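Hypothetical protein TT1465 (Thermus thermophilus, PDB 1WEK) is of unknown function but has the Rossmann-like alpha/beta fold of the SLOG clan, built round a parallel beta-sheet. Local coordinates at residues A[86-89]-A[94-97]; A[78-83]-A[136-141]; A[166-171]-A[204-209]. All coordinates share one frame; numbering follows the deposited sequence.

Contact 1. Residues A[86-89]-A[94-97]; sequences RGAY and VSVG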
loop_
_atom_site.group_PDB
_atom_site.type_symbol
_atom_site.label_atom_id
_atom_site.label_comp_id
_atom_site.label_asym_id
_atom_site.label_seq_id
_atom_site.Cartn_x
_atom_site.Cartn_y
_atom_site.Cartn_z
ATOM N N ARG A 86 20.932 11.322 28.972
ATOM C CA ARG A 86 22.313 11.604 29.337
ATOM C C ARG A 86 22.872 10.573 30.307
ATOM O O ARG A 86 23.980 10.073 30.122
ATOM C CB ARG A 86 22.421 12.989 29.962
ATOM C CG ARG A 86 23.857 13.481 30.110
ATOM C CD ARG A 86 23.885 14.888 30.693
ATOM N NE ARG A 86 25.219 15.471 30.672
ATOM C CZ ARG A 86 25.495 16.700 31.100
ATOM N NH1 ARG A 86 24.525 17.466 31.580
ATOM N NH2 ARG A 86 26.740 17.159 31.049
ATOM N N GLY A 87 22.107 10.266 31.343
ATOM C CA GLY A 87 22.566 9.294 32.310
ATOM C C GLY A 87 22.881 7.979 31.636
ATOM O O GLY A 87 23.891 7.340 31.939
ATOM N N ALA A 88 22.012 7.581 30.714
ATOM C CA ALA A 88 22.170 6.337 29.984
ATOM C C ALA A 88 23.352 6.438 29.034
ATOM O O ALA A 88 24.253 5.597 29.046
ATOM C CB ALA A 88 20.915 6.035 29.202
ATOM N N TYR A 89 23.326 7.477 28.209
ATOM C CA TYR A 89 24.379 7.717 27.242
ATOM C C TYR A 89 25.751 7.656 27.898
ATOM O O TYR A 89 26.608 6.866 27.503
ATOM C CB TYR A 89 24.211 9.091 26.610
ATOM C CG TYR A 89 25.038 9.292 25.367
ATOM C CD1 TYR A 89 24.684 8.664 24.174
ATOM C CD2 TYR A 89 26.129 10.159 25.360
ATOM C CE1 TYR A 89 25.377 8.898 23.003
ATOM C CE2 TYR A 89 26.835 10.401 24.184
ATOM C CZ TYR A 89 26.448 9.769 23.009
ATOM O OH TYR A 89 27.103 10.025 21.823
ATOM N N VAL A 94 22.249 2.009 25.679
ATOM C CA VAL A 94 21.440 2.390 24.534
ATOM C C VAL A 94 20.489 3.520 24.973
ATOM O O VAL A 94 19.718 3.353 25.926
ATOM C CB VAL A 94 20.583 1.210 24.054
ATOM C CG1 VAL A 94 19.544 1.692 23.038
ATOM C CG2 VAL A 94 21.481 0.129 23.456
ATOM N N SER A 95 20.549 4.661 24.288
ATOM C CA SER A 95 19.667 5.772 24.618
ATOM C C SER A 95 18.839 6.148 23.392
ATOM O O SER A 95 19.389 6.613 22.396
ATOM C CB SER A 95 20.478 6.988 25.085
ATOM O OG SER A 95 19.617 8.030 25.508
ATOM N N VAL A 96 17.521 5.959 23.471
ATOM C CA VAL A 96 16.632 6.273 22.355
ATOM C C VAL A 96 15.749 7.504 22.576
ATOM O O VAL A 96 15.231 7.756 23.675
ATOM C CB VAL A 96 15.712 5.064 22.015
ATOM C CG1 VAL A 96 14.818 5.406 20.824
ATOM C CG2 VAL A 96 16.563 3.819 21.701
ATOM N N GLY A 97 15.583 8.277 21.514
ATOM C CA GLY A 97 14.752 9.459 21.594
ATOM C C GLY A 97 13.699 9.380 20.511
ATOM O O GLY A 97 14.020 9.127 19.350
#
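The backbones of Tyr-89 and Ser-95 come nearest here, with CA of Tyr-89 5.7 Å from CA of Ser-95, where the last turns of helix 79-90 lie against the first residues of strand 95-100. At this separation the side chains that meet are small, an alanine and a serine. The methyl CB of Ala-88 points at the strand and stands 4.2 Å from CB of Ser-95. The same methyl is 4.4 Å from the carbonyl O of Val-94, at the outer limit of contact. Ser-95 also points at the helix, and its CB comes up against the helix backbone rather than a side-chain end: CB of Ser-95 is 4.3 Å from N of Tyr-89 and 4.5 Å from CB of Tyr-89. The aromatic ring of Tyr-89 continues beyond this point, toward Tyr-111 and Thr-113, and only the root of the side chain takes part.

The hydroxyl of Ser-95 is buried, and its partners lie next to the contact. With OG anti to the backbone N (chi1 -175°), it is carried toward the preceding helical turn, where ND2 of Asn-85 hydrogen-bonds to it; the carbonyl O of Tyr-111, in a loop, is its other partner. ND2 of Asn-85 also bonds to O of Val-96, so Asn-85 ties the helix to the strand through one side chain and one backbone carbonyl. Ala-88 also packs on Val-72 of strand 71-74, so its methyl sits over two adjacent strands.

The 123 Å² buried in total is modest, and the two elements are joined by a short loop of four residues, 91-94. Strand 71-74, helix 79-90 and strand 95-100 follow one another in sequence, and the two strands are parallel neighbours in the sheet: this is the return half of a beta-alpha-beta crossover.

Contact 2. Residues A[78-83]-A[136-141]; sequences PGVMEA and VFLPGG. With PO4 (phosphate ion), chain G.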
loop_
_atom_site.group_PDB
_atom_site.type_symbol
_atom_site.label_atom_id
_atom_site.label_comp_id
_atom_site.label_asym_id
_atom_site.label_seq_id
_atom_site.Cartn_x
_atom_site.Cartn_y
_atom_site.Cartn_z
ATOM N N PRO A 78 14.165 18.173 25.989
ATOM C CA PRO A 78 14.923 18.831 27.069
ATOM C C PRO A 78 14.485 18.320 28.440
ATOM O O PRO A 78 13.750 17.337 28.535
ATOM C CB PRO A 78 14.559 20.316 26.914
ATOM C CG PRO A 78 13.998 20.423 25.542
ATOM C CD PRO A 78 13.264 19.142 25.346
ATOM N N GLY A 79 14.940 19.010 29.490
ATOM C CA GLY A 79 14.580 18.676 30.858
ATOM C C GLY A 79 14.909 17.274 31.324
ATOM O O GLY A 79 16.012 16.772 31.107
ATOM N N VAL A 80 13.941 16.640 31.977
ATOM C CA VAL A 80 14.125 15.308 32.503
ATOM C C VAL A 80 14.417 14.274 31.428
ATOM O O VAL A 80 15.100 13.278 31.687
ATOM C CB VAL A 80 12.900 14.850 33.312
ATOM C CG1 VAL A 80 13.170 13.473 33.915
ATOM C CG2 VAL A 80 12.610 15.844 34.416
HETATM N N MSE A 81 13.900 14.489 30.224
HETATM C CA MSE A 81 14.153 13.522 29.176
HETATM C C MSE A 81 15.642 13.589 28.877
HETATM O O MSE A 81 16.318 12.565 28.827
HETATM C CB MSE A 81 13.308 13.828 27.934
HETATM C CG MSE A 81 11.798 13.677 28.177
HETATM SE SE MSE A 81 10.716 14.350 26.692
HETATM C CE MSE A 81 10.705 16.220 27.203
ATOM N N GLU A 82 16.158 14.801 28.719
ATOM C CA GLU A 82 17.570 14.974 28.449
ATOM C C GLU A 82 18.399 14.288 29.538
ATOM O O GLU A 82 19.261 13.464 29.239
ATOM C CB GLU A 82 17.914 16.459 28.377
ATOM C CG GLU A 82 19.392 16.735 28.172
ATOM C CD GLU A 82 19.642 18.107 27.576
ATOM O OE1 GLU A 82 20.785 18.367 27.157
ATOM O OE2 GLU A 82 18.700 18.927 27.522
ATOM N N ALA A 83 18.121 14.609 30.801
ATOM C CA ALA A 83 18.857 14.004 31.902
ATOM C C ALA A 83 18.807 12.479 31.829
ATOM O O ALA A 83 19.825 11.813 32.041
ATOM C CB ALA A 83 18.302 14.478 33.237
ATOM N N VAL A 136 8.433 4.553 33.500
ATOM C CA VAL A 136 8.772 5.369 34.659
ATOM C C VAL A 136 8.330 6.822 34.410
ATOM O O VAL A 136 8.742 7.463 33.441
ATOM C CB VAL A 136 10.293 5.357 34.942
ATOM C CG1 VAL A 136 10.569 5.981 36.315
ATOM C CG2 VAL A 136 10.832 3.909 34.898
ATOM N N PHE A 137 7.496 7.344 35.292
ATOM C CA PHE A 137 7.040 8.725 35.145
ATOM C C PHE A 137 7.641 9.655 36.205
ATOM O O PHE A 137 7.368 9.517 37.397
ATOM C CB PHE A 137 5.510 8.758 35.167
ATOM C CG PHE A 137 4.889 8.002 34.016
ATOM C CD1 PHE A 137 4.709 6.627 34.085
ATOM C CD2 PHE A 137 4.601 8.648 32.823
ATOM C CE1 PHE A 137 4.260 5.897 32.979
ATOM C CE2 PHE A 137 4.148 7.925 31.699
ATOM C CZ PHE A 137 3.983 6.541 31.782
ATOM N N LEU A 138 8.486 10.587 35.760
ATOM C CA LEU A 138 9.105 11.545 36.676
ATOM C C LEU A 138 8.277 12.831 36.649
ATOM O O LEU A 138 7.428 13.000 35.773
ATOM C CB LEU A 138 10.555 11.828 36.240
ATOM C CG LEU A 138 11.552 10.681 36.441
ATOM C CD1 LEU A 138 12.460 10.524 35.216
ATOM C CD2 LEU A 138 12.373 10.951 37.686
ATOM N N PRO A 139 8.460 13.727 37.639
ATOM C CA PRO A 139 7.659 14.957 37.575
ATOM C C PRO A 139 7.706 15.521 36.156
ATOM O O PRO A 139 8.777 15.553 35.515
ATOM C CB PRO A 139 8.353 15.865 38.581
ATOM C CG PRO A 139 8.720 14.889 39.677
ATOM C CD PRO A 139 9.212 13.653 38.907
ATOM N N GLY A 140 6.539 15.927 35.670
ATOM C CA GLY A 140 6.393 16.485 34.337
ATOM C C GLY A 140 5.100 17.297 34.280
ATOM O O GLY A 140 4.494 17.590 35.324
ATOM N N GLY A 141 4.684 17.664 33.070
ATOM C CA GLY A 141 3.478 18.457 32.886
ATOM C C GLY A 141 2.447 17.761 32.020
ATOM O O GLY A 141 2.184 16.581 32.215
HETATM P P PO4 G . 5.821 17.748 29.550
HETATM O O1 PO4 G . 5.493 16.856 30.697
HETATM O O2 PO4 G . 6.946 18.647 29.921
HETATM O O3 PO4 G . 4.626 18.562 29.206
HETATM O O4 PO4 G . 6.217 16.924 28.379
#
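Val-80 and Leu-138 meet through aliphatic branches, and the flat group nearest to Val-80 across the contact is the carbonyl of Pro-139, whose O is 4.0 Å from CG2 of Val-80. The ring of Phe-137 takes no part: it stacks on Phe-43 and packs against helix 142-156, on the other side of the sheet. The chief meeting is between CG1 of Val-80 and CD1 of Leu-138, 3.3 Å apart and thus tighter than ordinary van der Waals contact. Because chi2 of Leu-138 is 136°, away from a staggered value, the exact place of CD1 is somewhat doubtful. A second, more relaxed approach supports the pairing, with CG1 of Val-80 3.9 Å from CB of Leu-138. That branch of Val-80 lies anti to the backbone N, which turns it to the leucine, while CG2 goes to the proline carbonyl.

In the fold, this joins the start of helix 79-90 to the loop leaving strand 132-137, where the PGGxGTxxE signature of the family begins before running on into helix 142-156. Ala-54 of helix 53-68 packs on both Val-80 and Pro-139. A phosphate ion, probably from the crystallisation liquor, sits at the end of the loop: N of Gly-141, the N-cap of helix 142-156, donates to O1 of the phosphate over 2.6 Å at 158°. N of Gly-143 and OG1 of Thr-144, in helix 142-156, and N of Ala-46 also hydrogen-bond to it, and the helix end would probably favour the anion electrostatically.

Contact 3. Residues A[166-171]-A[204-209]; sequences FLLDRG and EEVVQA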
loop_
_atom_site.group_PDB
_atom_site.type_symbol
_atom_site.label_atom_id
_atom_site.label_comp_id
_atom_site.label_asym_id
_atom_site.label_seq_id
_atom_site.Cartn_x
_atom_site.Cartn_y
_atom_site.Cartn_z
ATOM N N PHE A 166 5.837 2.959 37.191
ATOM C CA PHE A 166 6.269 3.664 38.384
ATOM C C PHE A 166 6.124 5.177 38.263
ATOM O O PHE A 166 6.257 5.733 37.178
ATOM C CB PHE A 166 7.738 3.345 38.681
ATOM C CG PHE A 166 7.990 1.916 39.028
ATOM C CD1 PHE A 166 8.232 0.980 38.036
ATOM C CD2 PHE A 166 7.992 1.506 40.355
ATOM C CE1 PHE A 166 8.476 -0.342 38.362
ATOM C CE2 PHE A 166 8.232 0.191 40.688
ATOM C CZ PHE A 166 8.475 -0.732 39.690
ATOM N N LEU A 167 5.846 5.833 39.385
ATOM C CA LEU A 167 5.746 7.286 39.427
ATOM C C LEU A 167 6.793 7.695 40.441
ATOM O O LEU A 167 6.699 7.337 41.614
ATOM C CB LEU A 167 4.382 7.755 39.926
ATOM C CG LEU A 167 3.106 7.194 39.301
ATOM C CD1 LEU A 167 1.972 8.111 39.682
ATOM C CD2 LEU A 167 3.218 7.105 37.770
ATOM N N LEU A 168 7.805 8.422 39.992
ATOM C CA LEU A 168 8.848 8.868 40.892
ATOM C C LEU A 168 8.539 10.222 41.492
ATOM O O LEU A 168 8.124 11.150 40.787
ATOM C CB LEU A 168 10.198 8.915 40.170
ATOM C CG LEU A 168 10.973 7.598 40.195
ATOM C CD1 LEU A 168 12.218 7.700 39.315
ATOM C CD2 LEU A 168 11.346 7.280 41.645
ATOM N N ASP A 169 8.760 10.316 42.801
ATOM C CA ASP A 169 8.548 11.522 43.601
ATOM C C ASP A 169 7.107 11.607 44.110
ATOM O O ASP A 169 6.258 12.265 43.512
ATOM C CB ASP A 169 8.900 12.781 42.808
ATOM C CG ASP A 169 8.869 14.023 43.673
ATOM O OD1 ASP A 169 7.997 14.087 44.583
ATOM O OD2 ASP A 169 9.705 14.935 43.451
ATOM N N ARG A 170 6.864 10.948 45.237
ATOM C CA ARG A 170 5.551 10.877 45.883
ATOM C C ARG A 170 4.799 12.184 46.068
ATOM O O ARG A 170 3.634 12.287 45.695
ATOM C CB ARG A 170 5.687 10.222 47.258
ATOM C CG ARG A 170 6.251 8.812 47.248
ATOM C CD ARG A 170 6.123 8.204 48.641
ATOM N NE ARG A 170 5.406 6.936 48.603
ATOM C CZ ARG A 170 5.988 5.754 48.433
ATOM N NH1 ARG A 170 7.312 5.672 48.293
ATOM N NH2 ARG A 170 5.244 4.659 48.379
ATOM N N GLY A 171 5.463 13.164 46.675
ATOM C CA GLY A 171 4.841 14.449 46.926
ATOM C C GLY A 171 4.385 15.169 45.674
ATOM O O GLY A 171 3.449 15.966 45.708
ATOM N N GLU A 204 16.329 3.382 42.862
ATOM C CA GLU A 204 16.834 2.030 43.076
ATOM C C GLU A 204 15.711 1.015 43.131
ATOM O O GLU A 204 15.868 -0.122 42.683
ATOM C CB GLU A 204 17.636 1.945 44.379
ATOM C CG GLU A 204 16.823 2.259 45.633
ATOM C CD GLU A 204 17.041 3.670 46.145
ATOM O OE1 GLU A 204 17.135 4.618 45.321
ATOM O OE2 GLU A 204 17.108 3.830 47.383
ATOM N N GLU A 205 14.576 1.424 43.685
ATOM C CA GLU A 205 13.439 0.527 43.796
ATOM C C GLU A 205 12.874 0.240 42.419
ATOM O O GLU A 205 12.431 -0.879 42.138
ATOM C CB GLU A 205 12.369 1.137 44.706
ATOM C CG GLU A 205 11.134 0.273 44.877
ATOM C CD GLU A 205 10.340 0.642 46.113
ATOM O OE1 GLU A 205 9.926 1.817 46.230
ATOM O OE2 GLU A 205 10.135 -0.248 46.972
ATOM N N VAL A 206 12.898 1.248 41.554
ATOM C CA VAL A 206 12.408 1.079 40.190
ATOM C C VAL A 206 13.308 0.128 39.417
ATOM O O VAL A 206 12.831 -0.828 38.801
ATOM C CB VAL A 206 12.349 2.431 39.425
ATOM C CG1 VAL A 206 11.899 2.196 37.981
ATOM C CG2 VAL A 206 11.372 3.379 40.117
ATOM N N VAL A 207 14.615 0.378 39.450
ATOM C CA VAL A 207 15.540 -0.477 38.729
ATOM C C VAL A 207 15.484 -1.912 39.242
ATOM O O VAL A 207 15.517 -2.855 38.456
ATOM C CB VAL A 207 16.975 0.041 38.838
ATOM C CG1 VAL A 207 17.903 -0.880 38.072
ATOM C CG2 VAL A 207 17.051 1.465 38.291
ATOM N N GLN A 208 15.376 -2.073 40.559
ATOM C CA GLN A 208 15.310 -3.400 41.169
ATOM C C GLN A 208 14.085 -4.184 40.684
ATOM O O GLN A 208 14.184 -5.372 40.378
ATOM C CB GLN A 208 15.290 -3.275 42.702
ATOM C CG GLN A 208 14.989 -4.578 43.438
ATOM C CD GLN A 208 15.234 -4.481 44.940
ATOM O OE1 GLN A 208 16.375 -4.342 45.386
ATOM N NE2 GLN A 208 14.161 -4.550 45.727
ATOM N N ALA A 209 12.937 -3.511 40.620
ATOM C CA ALA A 209 11.700 -4.135 40.164
ATOM C C ALA A 209 11.815 -4.558 38.708
ATOM O O ALA A 209 11.333 -5.624 38.330
ATOM C CB ALA A 209 10.535 -3.175 40.324
HETATM O O HOH W 1 9.530 3.285 48.352
#
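Apolar contacts centre on the ring of Phe-166 and on Val-206. CG1 of Val-206 makes a CH-pi contact over one face of that ring, 4.2 Å from the centroid of Phe-166 and 25° off its normal. This branch is anti to the backbone N of Val-206 (chi1 177°), which sets it over the ring face while CG2 of Val-206 faces the root of the ring at CG of Phe-166 (3.8 Å). CG2 also touches CD2 of Leu-168 (4.2 Å), so one methyl links two strand residues on the same side of the sheet. At the far end of the ring, CZ of Phe-166 is 3.3 Å from CB of Ala-209, a close approach from an oblique direction. Val-206 and Ala-209, three residues apart, therefore meet the ring from one helical flank.

Helix 203-211 thus packs on the sheet as a layer of the Rossmann-like sandwich, running antiparallel to strand 165-168: the local axes are 9.9 Å apart at 162°.

The polar link is indirect. NH1 of Arg-170 and OE1 of Glu-205 are 5.1 Å apart, and a water lying in the guanidinium plane bridges them, accepting from NH1 of Arg-170 at 3.3 Å and donating to OE1 of Glu-205 at 2.6 Å. OE1 of Glu-205 has another partner in OG1 of Thr-200.

Followed from the N terminus, helix 79-90 supplies the first segments of both contact 2 and contact 1. Contact 1 closes first, over only four intervening residues, and lies nested in the 52-residue loop that contact 2 closes when the chain returns along strand 132-137. Contact 3 comes afterwards, in series, opening on strand 165-168 and closing 32 residues later on helix 203-211. Contacts 2 and 3 join directly: Phe-137 and Leu-168 are probably hydrogen-bonded across neighbouring strands (Phe-137 O to Leu-168 N, 2.9 Å). Contacts 1 and 3 do not touch, their nearest atoms about 11 Å apart, yet all three reach the one parallel sheet.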